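Local coordinates for designed helical repeat protein (Synthetic construct, PDB 5CWQ) that has no known natural function, being a de novo designed protein that folds as an array of repeated antiparallel helices, at residues 182-187 with 218-223. Residues are numbered along the deposited sequence; the frame is centred on the assembly and turned at random.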
# COMPACT_ATOMS: atom_id res chain seq x y z
N GLU A 182 -12.93 -11.02 1.77
CA GLU A 182 -13.95 -10.35 2.57
C GLU A 182 -13.52 -8.94 2.94
O GLU A 182 -14.33 -8.01 2.92
CB GLU A 182 -14.27 -11.17 3.82
CG GLU A 182 -14.88 -12.54 3.53
CD GLU A 182 -16.22 -12.45 2.82
OE1 GLU A 182 -16.85 -11.37 2.85
OE2 GLU A 182 -16.65 -13.47 2.23
N ASP A 183 -12.24 -8.78 3.28
CA ASP A 183 -11.68 -7.45 3.55
C ASP A 183 -11.86 -6.53 2.35
O ASP A 183 -12.25 -5.38 2.50
CB ASP A 183 -10.19 -7.54 3.91
CG ASP A 183 -9.94 -8.20 5.24
OD1 ASP A 183 -10.86 -8.26 6.08
OD2 ASP A 183 -8.79 -8.66 5.45
N ALA A 184 -11.57 -7.06 1.17
CA ALA A 184 -11.60 -6.27 -0.06
C ALA A 184 -13.02 -5.81 -0.40
O ALA A 184 -13.22 -4.68 -0.85
CB ALA A 184 -11.02 -7.06 -1.22
N ARG A 185 -13.99 -6.68 -0.18
CA ARG A 185 -15.39 -6.33 -0.42
C ARG A 185 -15.84 -5.21 0.51
O ARG A 185 -16.54 -4.29 0.09
CB ARG A 185 -16.30 -7.55 -0.24
CG ARG A 185 -16.21 -8.57 -1.36
CD ARG A 185 -17.60 -9.07 -1.75
NE ARG A 185 -18.39 -8.03 -2.40
CZ ARG A 185 -19.67 -8.17 -2.76
NH1 ARG A 185 -20.31 -9.30 -2.52
NH2 ARG A 185 -20.30 -7.16 -3.34
N ARG A 186 -15.43 -5.30 1.77
CA ARG A 186 -15.83 -4.31 2.76
C ARG A 186 -15.25 -2.94 2.43
O ARG A 186 -15.97 -1.94 2.40
CB ARG A 186 -15.40 -4.75 4.16
CG ARG A 186 -16.14 -4.04 5.29
CD ARG A 186 -15.73 -4.55 6.66
NE ARG A 186 -15.83 -6.01 6.78
CZ ARG A 186 -14.82 -6.86 6.62
NH1 ARG A 186 -13.60 -6.43 6.35
NH2 ARG A 186 -15.04 -8.16 6.75
N VAL A 187 -13.95 -2.89 2.17
CA VAL A 187 -13.29 -1.61 1.91
C VAL A 187 -13.76 -1.04 0.58
O VAL A 187 -13.84 0.18 0.42
CB VAL A 187 -11.75 -1.76 1.92
CG1 VAL A 187 -11.28 -2.68 0.82
CG2 VAL A 187 -11.08 -0.39 1.80
N ARG A 218 -10.88 -3.53 -5.61
CA ARG A 218 -11.39 -4.37 -6.69
C ARG A 218 -10.30 -5.28 -7.24
O ARG A 218 -10.55 -6.44 -7.56
CB ARG A 218 -11.98 -3.51 -7.82
CG ARG A 218 -13.32 -2.88 -7.48
CD ARG A 218 -13.89 -2.07 -8.64
NE ARG A 218 -14.40 -2.93 -9.71
CZ ARG A 218 -13.84 -3.08 -10.91
NH1 ARG A 218 -12.73 -2.43 -11.25
NH2 ARG A 218 -14.41 -3.89 -11.80
N GLU A 219 -9.08 -4.75 -7.35
CA GLU A 219 -7.95 -5.55 -7.84
C GLU A 219 -7.64 -6.66 -6.85
O GLU A 219 -7.33 -7.79 -7.25
CB GLU A 219 -6.71 -4.68 -8.07
CG GLU A 219 -5.48 -5.52 -8.46
CD GLU A 219 -4.29 -4.69 -8.91
OE1 GLU A 219 -4.49 -3.59 -9.46
OE2 GLU A 219 -3.15 -5.15 -8.72
N ALA A 220 -7.71 -6.35 -5.56
CA ALA A 220 -7.45 -7.33 -4.52
C ALA A 220 -8.44 -8.49 -4.62
O ALA A 220 -8.06 -9.65 -4.50
CB ALA A 220 -7.53 -6.68 -3.15
N ARG A 221 -9.70 -8.15 -4.84
CA ARG A 221 -10.75 -9.16 -4.97
C ARG A 221 -10.52 -10.01 -6.22
O ARG A 221 -10.59 -11.24 -6.16
CB ARG A 221 -12.13 -8.50 -5.03
CG ARG A 221 -13.27 -9.50 -5.13
CD ARG A 221 -14.62 -8.83 -4.98
NE ARG A 221 -14.85 -7.80 -5.99
CZ ARG A 221 -16.04 -7.32 -6.33
NH1 ARG A 221 -17.14 -7.77 -5.73
NH2 ARG A 221 -16.14 -6.38 -7.26
N ARG A 222 -10.24 -9.36 -7.34
CA ARG A 222 -9.97 -10.07 -8.58
C ARG A 222 -8.77 -11.01 -8.43
O ARG A 222 -8.79 -12.13 -8.94
CB ARG A 222 -9.71 -9.09 -9.73
CG ARG A 222 -10.97 -8.44 -10.28
CD ARG A 222 -10.70 -7.73 -11.60
NE ARG A 222 -9.66 -6.71 -11.48
CZ ARG A 222 -9.88 -5.44 -11.13
NH1 ARG A 222 -11.11 -5.01 -10.86
NH2 ARG A 222 -8.86 -4.59 -11.05
N HIS A 223 -7.74 -10.55 -7.73
CA HIS A 223 -6.53 -11.34 -7.55
C HIS A 223 -6.83 -12.64 -6.82
O HIS A 223 -6.41 -13.71 -7.25
CB HIS A 223 -5.47 -10.53 -6.79
CG HIS A 223 -4.11 -11.15 -6.81
ND1 HIS A 223 -3.29 -11.11 -7.92
CD2 HIS A 223 -3.42 -11.82 -5.86
CE1 HIS A 223 -2.16 -11.73 -7.65
NE2 HIS A 223 -2.20 -12.17 -6.41
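The last helical hairpin of this designed repeat array, helix 174-201 followed by helix 204-230, is joined here through alanine at its buried side and arginine toward the more exposed side. The two segments run antiparallel, their axes 8.4 Å apart at closest approach and their directions 153° from one another. Small residues make so close a spacing possible: the methyl of Ala184 points into the interface and meets the methyl of Ala220, CB to CB 4.0 Å. The same Ala184 CB lies 4.0 Å from the backbone N of Arg221, and it touches the CB of Arg221 as well, packing against the turn of the second helix and not against a single side chain. No hydrogen bond crosses between the segments; the alanine part is apolar packing, and the arginines meet without a bond.

Toward the surface the two arginines take over. With CG anti to the backbone N (chi1 -178°) and chi2 extended, Arg221 CD comes within 4.0 Å of Arg185 CG; the bend at chi3 then swings the guanidinium so that NH1 of Arg221 sits over one face of the Arg185 group, the two planes 32° apart. Arg221 NE has a long, weak ion pair to a phosphate ion, probably from the crystallisation liquor, and Arg221 NH2 another long, weak one to Glu188; these anions probably offset some of the positive charge. On a different side of helix 174-201, Asp183 makes a salt bridge to Arg135 of helix 117-144, tying the hairpin to its neighbour in the array. The closest approach between the paired arginines is from Arg185 NE to Arg221 NH1, 3.6 Å.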